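Local atomic coordinates of carbonic anhydrase (Neosartorya fumigata, PDB entry 7COI), a protein that probably catalyses the zinc-dependent, reversible hydration of carbon dioxide to hydrogencarbonate and a proton, as a beta-class carbonic anhydrase. Residues A161-R166 / V241-Q246; A234-S239 / K277-S282. All blocks are in the same frame, centred on the assembly; numbering follows the deposited sequence.

How the interactions relate
Interactions 1 and 2 gather round helix 239-248 and the turn before it, with their centres about 13 Å apart. Helix 239-248 follows helix 216-236 directly in the chain: its body packs on helix 152-164 in interaction 1, while the end of helix 216-236 and the turn after it meet helix 273-283 in interaction 2. The contacts touch where Leu242 CB lies 3.8 Å from Leu280 CD1, and again where Val241 CG2 lies 3.3 Å from Leu235 O. Both lie away from the zinc site of Cys119, His175 and Cys178. Interaction 2 bonds with the third subunit, whereas interaction 1 only brushes the second through His164.

Interaction 1 (A161-R166 / V241-Q246); sequences AVRHLR and VLEAMQ
Arg163 and Val162 of helix 152-164 meet Glu243, Ala244 and Val241 of helix 239-248. This is helix-on-helix packing in the alpha/beta fold of the beta-class carbonic anhydrases: each helix leads into one of two adjacent parallel strands, 169-175 and 251-257. The exposed edge of the joint is polar, the buried side apolar.

The side chain of Arg163 can be followed outward along that edge. From CB the chain runs to Arg163 CG, which sits over the imidazole face of His164, 4.1 Å above its plane. CD then continues to a bend at chi3 (-57°), which turns the guanidinium away from the line of the methylenes and across to the other helix. NE, at the start of that group, is held by Glu159 of its own helix. At the tip, Arg163 NH2 donates to Glu243 OE1 over 3.1 Å, a salt bridge with an N-H...O angle of 146°. Arg163 NH1 stays 4.0 Å from Glu243 OE1, so one nitrogen makes the crossing. OE1 is approached on its syn side, and the guanidinium and carboxylate planes stand 53° apart, so the groups are not paired in a flat two-bond fashion. The other carboxylate oxygen, OE2, is bonded to Ser239, which should limit rotation of the acid. A long, flexible arginine suits this exposed edge because it can reach two acids on different helices.

Beneath lies the buried part, where the branched valines and the small Ala244 let the helices come near. Val162 CG2 is 4.4 Å from Val241 CG2, and Val162 CG1 packs 3.6 Å from the methyl carbon Ala244 CB.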
ATOM      1  N   ALA A 161       4.073  18.047  -4.623  1.00 18.26           N
ATOM      2  CA  ALA A 161       3.628  19.073  -5.581  1.00 17.58           C
ATOM      3  C   ALA A 161       2.972  20.239  -4.810  1.00 18.13           C
ATOM      4  O   ALA A 161       3.223  21.413  -5.148  1.00 17.87           O
ATOM      5  CB  ALA A 161       2.678  18.498  -6.574  1.00 17.78           C
ATOM      6  N   VAL A 162       2.078  19.922  -3.888  1.00 18.29           N
ATOM      7  CA  VAL A 162       1.203  20.947  -3.261  1.00 19.47           C
ATOM      8  C   VAL A 162       1.985  21.697  -2.181  1.00 21.09           C
ATOM      9  O   VAL A 162       1.963  22.949  -2.192  1.00 21.77           O
ATOM     10  CB  VAL A 162      -0.110  20.356  -2.746  1.00 20.70           C
ATOM     11  CG1 VAL A 162      -0.925  21.417  -2.028  1.00 21.84           C
ATOM     12  CG2 VAL A 162      -0.922  19.782  -3.878  1.00 20.65           C
ATOM     13  N   ARG A 163       2.689  21.002  -1.294  1.00 19.14           N
ATOM     14  CA  ARG A 163       3.345  21.669  -0.150  1.00 22.39           C
ATOM     15  C   ARG A 163       4.699  22.228  -0.580  1.00 24.99           C
ATOM     16  O   ARG A 163       5.014  23.374  -0.194  1.00 23.43           O
ATOM     17  CB  ARG A 163       3.505  20.740   1.050  1.00 22.07           C
ATOM     18  CG  ARG A 163       4.174  21.392   2.261  1.00 25.30           C
ATOM     19  CD  ARG A 163       4.159  20.522   3.504  1.00 27.30           C
ATOM     20  NE  ARG A 163       2.808  20.122   3.889  1.00 30.43           N
ATOM     21  CZ  ARG A 163       1.927  20.926   4.526  1.00 37.76           C
ATOM     22  NH1 ARG A 163       2.242  22.183   4.815  1.00 43.29           N
ATOM     23  NH2 ARG A 163       0.719  20.497   4.851  1.00 36.42           N
ATOM     24  N   HIS A 164       5.504  21.457  -1.315  1.00 20.46           N
ATOM     25  CA  HIS A 164       6.923  21.786  -1.562  1.00 21.98           C
ATOM     26  C   HIS A 164       7.059  22.612  -2.853  1.00 23.50           C
ATOM     27  O   HIS A 164       7.678  23.659  -2.793  1.00 22.91           O
ATOM     28  CB  HIS A 164       7.770  20.533  -1.477  1.00 23.05           C
ATOM     29  CG  HIS A 164       7.732  19.955  -0.109  1.00 25.81           C
ATOM     30  ND1 HIS A 164       8.313  20.598   0.961  1.00 30.79           N
ATOM     31  CD2 HIS A 164       7.144  18.847   0.389  1.00 27.37           C
ATOM     32  CE1 HIS A 164       8.122  19.874   2.058  1.00 34.80           C
ATOM     33  NE2 HIS A 164       7.402  18.789   1.726  1.00 30.64           N
ATOM     34  N   LEU A 165       6.448  22.226  -3.969  1.00 17.84           N
ATOM     35  CA  LEU A 165       6.561  23.021  -5.210  1.00 19.89           C
ATOM     36  C   LEU A 165       5.471  24.105  -5.254  1.00 18.36           C
ATOM     37  O   LEU A 165       5.588  24.997  -6.106  1.00 18.79           O
ATOM     38  CB  LEU A 165       6.466  22.071  -6.416  1.00 17.76           C
ATOM     39  CG  LEU A 165       7.587  21.030  -6.505  1.00 19.76           C
ATOM     40  CD1 LEU A 165       7.397  20.152  -7.744  1.00 18.90           C
ATOM     41  CD2 LEU A 165       8.971  21.679  -6.507  1.00 20.91           C
ATOM     42  N   ARG A 166       4.432  24.016  -4.432  1.00 20.21           N
ATOM     43  CA  ARG A 166       3.314  24.996  -4.396  1.00 21.14           C
ATOM     44  C   ARG A 166       2.710  25.177  -5.786  1.00 21.84           C
ATOM     45  O   ARG A 166       2.502  26.336  -6.257  1.00 22.34           O
ATOM     46  CB  ARG A 166       3.797  26.309  -3.772  1.00 23.88           C
ATOM     47  CG  ARG A 166       4.189  26.174  -2.310  1.00 25.94           C
ATOM     48  CD  ARG A 166       4.751  27.462  -1.700  1.00 28.04           C
ATOM     49  NE  ARG A 166       3.813  28.567  -1.810  1.00 28.72           N
ATOM     50  CZ  ARG A 166       2.793  28.804  -0.978  1.00 30.73           C
ATOM     51  NH1 ARG A 166       2.578  28.007   0.058  1.00 29.34           N
ATOM     52  NH2 ARG A 166       1.998  29.845  -1.194  1.00 30.56           N
ATOM     53  N   VAL A 241      -4.207  19.507   0.400  1.00 20.30           N
ATOM     54  CA  VAL A 241      -4.944  20.131  -0.723  1.00 20.09           C
ATOM     55  C   VAL A 241      -5.923  21.180  -0.178  1.00 21.83           C
ATOM     56  O   VAL A 241      -5.953  22.307  -0.731  1.00 20.70           O
ATOM     57  CB  VAL A 241      -5.659  19.064  -1.566  1.00 20.09           C
ATOM     58  CG1 VAL A 241      -6.538  19.676  -2.641  1.00 19.51           C
ATOM     59  CG2 VAL A 241      -4.633  18.108  -2.175  1.00 22.31           C
ATOM     60  N   LEU A 242      -6.734  20.827   0.813  1.00 21.84           N
ATOM     61  CA  LEU A 242      -7.737  21.789   1.371  1.00 24.30           C
ATOM     62  C   LEU A 242      -7.021  23.049   1.875  1.00 23.90           C
ATOM     63  O   LEU A 242      -7.538  24.161   1.609  1.00 24.34           O
ATOM     64  CB  LEU A 242      -8.537  21.122   2.489  1.00 23.53           C
ATOM     65  CG  LEU A 242      -9.464  20.010   2.025  1.00 22.83           C
ATOM     66  CD1 LEU A 242      -9.914  19.157   3.192  1.00 23.38           C
ATOM     67  CD2 LEU A 242     -10.644  20.566   1.262  1.00 23.55           C
ATOM     68  N   GLU A 243      -5.892  22.895   2.558  1.00 22.94           N
ATOM     69  CA  GLU A 243      -5.075  24.025   3.067  1.00 27.23           C
ATOM     70  C   GLU A 243      -4.682  24.947   1.893  1.00 29.15           C
ATOM     71  O   GLU A 243      -4.825  26.190   1.994  1.00 20.94           O
ATOM     72  CB  GLU A 243      -3.825  23.524   3.793  1.00 28.95           C
ATOM     73  CG  GLU A 243      -4.051  22.818   5.121  1.00 36.48           C
ATOM     74  CD  GLU A 243      -2.837  21.992   5.553  1.00 42.88           C
ATOM     75  OE1 GLU A 243      -1.695  22.345   5.127  1.00 47.59           O
ATOM     76  OE2 GLU A 243      -3.017  20.958   6.253  1.00 47.62           O
ATOM     77  N   ALA A 244      -4.193  24.383   0.783  1.00 23.43           N
ATOM     78  CA  ALA A 244      -3.720  25.148  -0.397  1.00 23.06           C
ATOM     79  C   ALA A 244      -4.899  25.824  -1.093  1.00 20.70           C
ATOM     80  O   ALA A 244      -4.721  26.937  -1.650  1.00 22.68           O
ATOM     81  CB  ALA A 244      -2.970  24.245  -1.357  1.00 21.56           C
ATOM     82  N   MET A 245      -6.063  25.185  -1.105  1.00 22.07           N
ATOM     83  CA  MET A 245      -7.263  25.787  -1.726  1.00 25.65           C
ATOM     84  C   MET A 245      -7.647  27.048  -0.922  1.00 26.86           C
ATOM     85  O   MET A 245      -7.928  28.061  -1.548  1.00 26.49           O
ATOM     86  CB  MET A 245      -8.411  24.791  -1.784  1.00 26.11           C
ATOM     87  CG  MET A 245      -8.138  23.689  -2.775  1.00 26.42           C
ATOM     88  SD  MET A 245      -9.350  22.398  -2.660  1.00 30.09           S
ATOM     89  CE  MET A 245     -10.607  23.020  -3.775  1.00 36.39           C
ATOM     90  N   GLN A 246      -7.611  26.999   0.400  1.00 27.37           N
ATOM     91  CA  GLN A 246      -7.930  28.157   1.299  1.00 30.11           C
ATOM     92  C   GLN A 246      -6.816  29.223   1.274  1.00 32.93           C
ATOM     93  O   GLN A 246      -7.142  30.435   1.203  1.00 29.13           O
ATOM     94  CB  GLN A 246      -8.127  27.647   2.720  1.00 31.02           C
ATOM     95  CG  GLN A 246      -9.345  26.765   2.879  1.00 32.18           C
ATOM     96  CD  GLN A 246      -9.690  26.652   4.343  1.00 34.48           C
ATOM     97  OE1 GLN A 246     -10.765  27.060   4.773  1.00 39.96           O
ATOM     98  NE2 GLN A 246      -8.775  26.100   5.125  1.00 32.19           N
TER

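Interaction 2 (A234-S239 / K277-S282); sequences ALTQKS and KARLTS
Arg279 of helix 273-283 reaches across to Thr236 and Gln237, where helix 216-236 gives way to the turn before helix 239-248. In this C-terminal corner of the beta-carbonic anhydrase subunit, one long side chain makes the whole contact.

The hydrogen bond comes first: Arg279 NH1 donates to Thr236 OG1 over 2.8 Å. A bend at chi3 (-53°) turns the guanidinium toward that hydroxyl, which lies near the group's edge but tilted from its plane, and the bond is bent, at 137°. The hydroxyl's one hydrogen is shared between the carbonyl oxygens of Leu232 and Lys233, leaving the oxygen to accept from arginine; threonine suits both tasks.

Van der Waals packing involves the methylenes. Arg279 CD lies 3.5 Å from Gln237 CG, the side chains crossing at about a right angle, with guanidinium and amide planes 85° apart. Separately, Arg279 CD approaches a polar atom, Thr236 O, at 3.5 Å.

Salt bridges join Arg279 NH1 to Glu271 and NE to Glu205 of the third subunit. The Gln237 amide, which donates and accepts at once, hydrogen-bonds through OE1 to Gln202 of the third subunit and through NE2 to Glu205 of the third subunit.

With acids of two chains around a buried guanidinium, Arg279 probably stays charged. The same side chains make this contact and the bonds to the third subunit, consistent with a link to assembly.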
ATOM      1  N   ALA A 234     -11.530  12.535  -3.938  1.00 19.35           N
ATOM      2  CA  ALA A 234     -10.462  11.893  -3.142  1.00 18.93           C
ATOM      3  C   ALA A 234      -9.310  12.871  -2.952  1.00 19.38           C
ATOM      4  O   ALA A 234      -8.724  12.916  -1.866  1.00 21.17           O
ATOM      5  CB  ALA A 234     -10.014  10.627  -3.818  1.00 22.16           C
ATOM      6  N   LEU A 235      -8.965  13.629  -3.997  1.00 21.04           N
ATOM      7  CA  LEU A 235      -7.843  14.591  -3.979  1.00 20.33           C
ATOM      8  C   LEU A 235      -8.133  15.652  -2.918  1.00 22.23           C
ATOM      9  O   LEU A 235      -7.208  15.999  -2.181  1.00 21.11           O
ATOM     10  CB  LEU A 235      -7.729  15.196  -5.387  1.00 21.23           C
ATOM     11  CG  LEU A 235      -6.762  16.341  -5.553  1.00 22.84           C
ATOM     12  CD1 LEU A 235      -5.324  15.855  -5.352  1.00 24.49           C
ATOM     13  CD2 LEU A 235      -6.933  16.929  -6.955  1.00 22.76           C
ATOM     14  N   THR A 236      -9.380  16.134  -2.828  1.00 20.26           N
ATOM     15  CA  THR A 236      -9.754  17.195  -1.866  1.00 21.90           C
ATOM     16  C   THR A 236      -9.973  16.647  -0.452  1.00 22.99           C
ATOM     17  O   THR A 236     -10.009  17.476   0.460  1.00 22.53           O
ATOM     18  CB  THR A 236     -10.961  17.995  -2.373  1.00 21.07           C
ATOM     19  OG1 THR A 236     -12.079  17.138  -2.567  1.00 21.52           O
ATOM     20  CG2 THR A 236     -10.668  18.710  -3.671  1.00 23.50           C
ATOM     21  N   GLN A 237     -10.060  15.330  -0.258  1.00 23.57           N
ATOM     22  CA  GLN A 237     -10.132  14.673   1.080  1.00 25.21           C
ATOM     23  C   GLN A 237      -8.723  14.482   1.631  1.00 27.14           C
ATOM     24  O   GLN A 237      -8.392  13.389   2.111  1.00 32.06           O
ATOM     25  CB  GLN A 237     -10.910  13.370   1.004  1.00 23.05           C
ATOM     26  CG  GLN A 237     -12.384  13.610   0.711  1.00 24.09           C
ATOM     27  CD  GLN A 237     -13.185  12.338   0.557  1.00 25.91           C
ATOM     28  OE1 GLN A 237     -12.703  11.346   0.029  1.00 27.19           O
ATOM     29  NE2 GLN A 237     -14.438  12.368   0.997  1.00 26.34           N
ATOM     30  N   LYS A 238      -7.901  15.502   1.464  1.00 25.09           N
ATOM     31  CA  LYS A 238      -6.501  15.532   1.912  1.00 21.89           C
ATOM     32  C   LYS A 238      -6.281  16.918   2.487  1.00 24.18           C
ATOM     33  O   LYS A 238      -6.514  17.906   1.753  1.00 22.21           O
ATOM     34  CB  LYS A 238      -5.549  15.275   0.755  1.00 22.35           C
ATOM     35  CG  LYS A 238      -5.691  13.897   0.132  1.00 20.63           C
ATOM     36  CD  LYS A 238      -4.662  13.639  -0.958  1.00 21.21           C
ATOM     37  CE  LYS A 238      -4.978  12.365  -1.728  1.00 19.92           C
ATOM     38  NZ  LYS A 238      -4.968  11.186  -0.833  1.00 19.50           N
ATOM     39  N   SER A 239      -5.816  16.986   3.720  1.00 23.46           N
ATOM     40  CA  SER A 239      -5.608  18.289   4.399  1.00 26.04           C
ATOM     41  C   SER A 239      -4.663  19.168   3.571  1.00 23.14           C
ATOM     42  O   SER A 239      -4.928  20.401   3.459  1.00 22.80           O
ATOM     43  CB  SER A 239      -5.107  18.112   5.798  1.00 26.67           C
ATOM     44  OG  SER A 239      -5.208  19.357   6.481  1.00 29.64           O
ATOM     45  N   LYS A 277     -17.515  22.512   2.547  1.00 38.63           N
ATOM     46  CA  LYS A 277     -17.594  22.922   3.977  1.00 41.70           C
ATOM     47  C   LYS A 277     -17.518  21.665   4.859  1.00 32.88           C
ATOM     48  O   LYS A 277     -16.723  21.672   5.816  1.00 29.90           O
ATOM     49  CB  LYS A 277     -18.853  23.748   4.244  1.00 47.63           C
ATOM     50  CG  LYS A 277     -18.892  25.049   3.455  1.00 59.99           C
ATOM     51  CD  LYS A 277     -19.860  26.048   3.998  1.00 71.94           C
ATOM     52  CE  LYS A 277     -19.951  27.286   3.128  1.00 73.30           C
ATOM     53  NZ  LYS A 277     -20.591  28.406   3.853  1.00 76.21           N
ATOM     54  N   ALA A 278     -18.316  20.641   4.559  1.00 29.53           N
ATOM     55  CA  ALA A 278     -18.315  19.359   5.304  1.00 30.66           C
ATOM     56  C   ALA A 278     -16.923  18.705   5.200  1.00 28.49           C
ATOM     57  O   ALA A 278     -16.430  18.118   6.196  1.00 26.05           O
ATOM     58  CB  ALA A 278     -19.403  18.453   4.770  1.00 30.45           C
ATOM     59  N   ARG A 279     -16.304  18.804   4.016  1.00 28.30           N
ATOM     60  CA  ARG A 279     -14.978  18.167   3.763  1.00 28.37           C
ATOM     61  C   ARG A 279     -13.919  18.868   4.609  1.00 27.40           C
ATOM     62  O   ARG A 279     -13.120  18.209   5.249  1.00 24.29           O
ATOM     63  CB  ARG A 279     -14.640  18.221   2.275  1.00 28.80           C
ATOM     64  CG  ARG A 279     -13.444  17.360   1.898  1.00 29.61           C
ATOM     65  CD  ARG A 279     -13.449  16.966   0.441  1.00 27.67           C
ATOM     66  NE  ARG A 279     -14.713  16.351   0.105  1.00 27.82           N
ATOM     67  CZ  ARG A 279     -15.377  16.511  -1.037  1.00 28.20           C
ATOM     68  NH1 ARG A 279     -14.866  17.184  -2.051  1.00 27.55           N
ATOM     69  NH2 ARG A 279     -16.564  15.961  -1.179  1.00 30.16           N
ATOM     70  N   LEU A 280     -13.940  20.203   4.638  1.00 29.54           N
ATOM     71  CA  LEU A 280     -13.021  21.025   5.475  1.00 29.35           C
ATOM     72  C   LEU A 280     -13.127  20.564   6.932  1.00 27.56           C
ATOM     73  O   LEU A 280     -12.089  20.278   7.577  1.00 27.51           O
ATOM     74  CB  LEU A 280     -13.467  22.490   5.346  1.00 32.94           C
ATOM     75  CG  LEU A 280     -12.484  23.601   4.993  1.00 36.81           C
ATOM     76  CD1 LEU A 280     -11.182  23.127   4.334  1.00 35.03           C
ATOM     77  CD2 LEU A 280     -13.212  24.631   4.127  1.00 35.73           C
ATOM     78  N   THR A 281     -14.359  20.507   7.456  1.00 26.37           N
ATOM     79  CA  THR A 281     -14.629  20.129   8.863  1.00 26.82           C
ATOM     80  C   THR A 281     -14.058  18.731   9.115  1.00 25.09           C
ATOM     81  O   THR A 281     -13.470  18.523  10.183  1.00 25.50           O
ATOM     82  CB  THR A 281     -16.133  20.132   9.142  1.00 29.57           C
ATOM     83  OG1 THR A 281     -16.586  21.459   8.850  1.00 29.62           O
ATOM     84  CG2 THR A 281     -16.455  19.690  10.554  1.00 28.85           C
ATOM     85  N   SER A 282     -14.246  17.824   8.153  1.00 24.11           N
ATOM     86  CA  SER A 282     -13.989  16.370   8.315  1.00 24.22           C
ATOM     87  C   SER A 282     -12.510  16.044   8.089  1.00 23.65           C
ATOM     88  O   SER A 282     -12.072  15.031   8.654  1.00 22.35           O
ATOM     89  CB  SER A 282     -14.841  15.566   7.392  1.00 24.35           C
ATOM     90  OG  SER A 282     -16.214  15.728   7.695  1.00 27.50           O
TER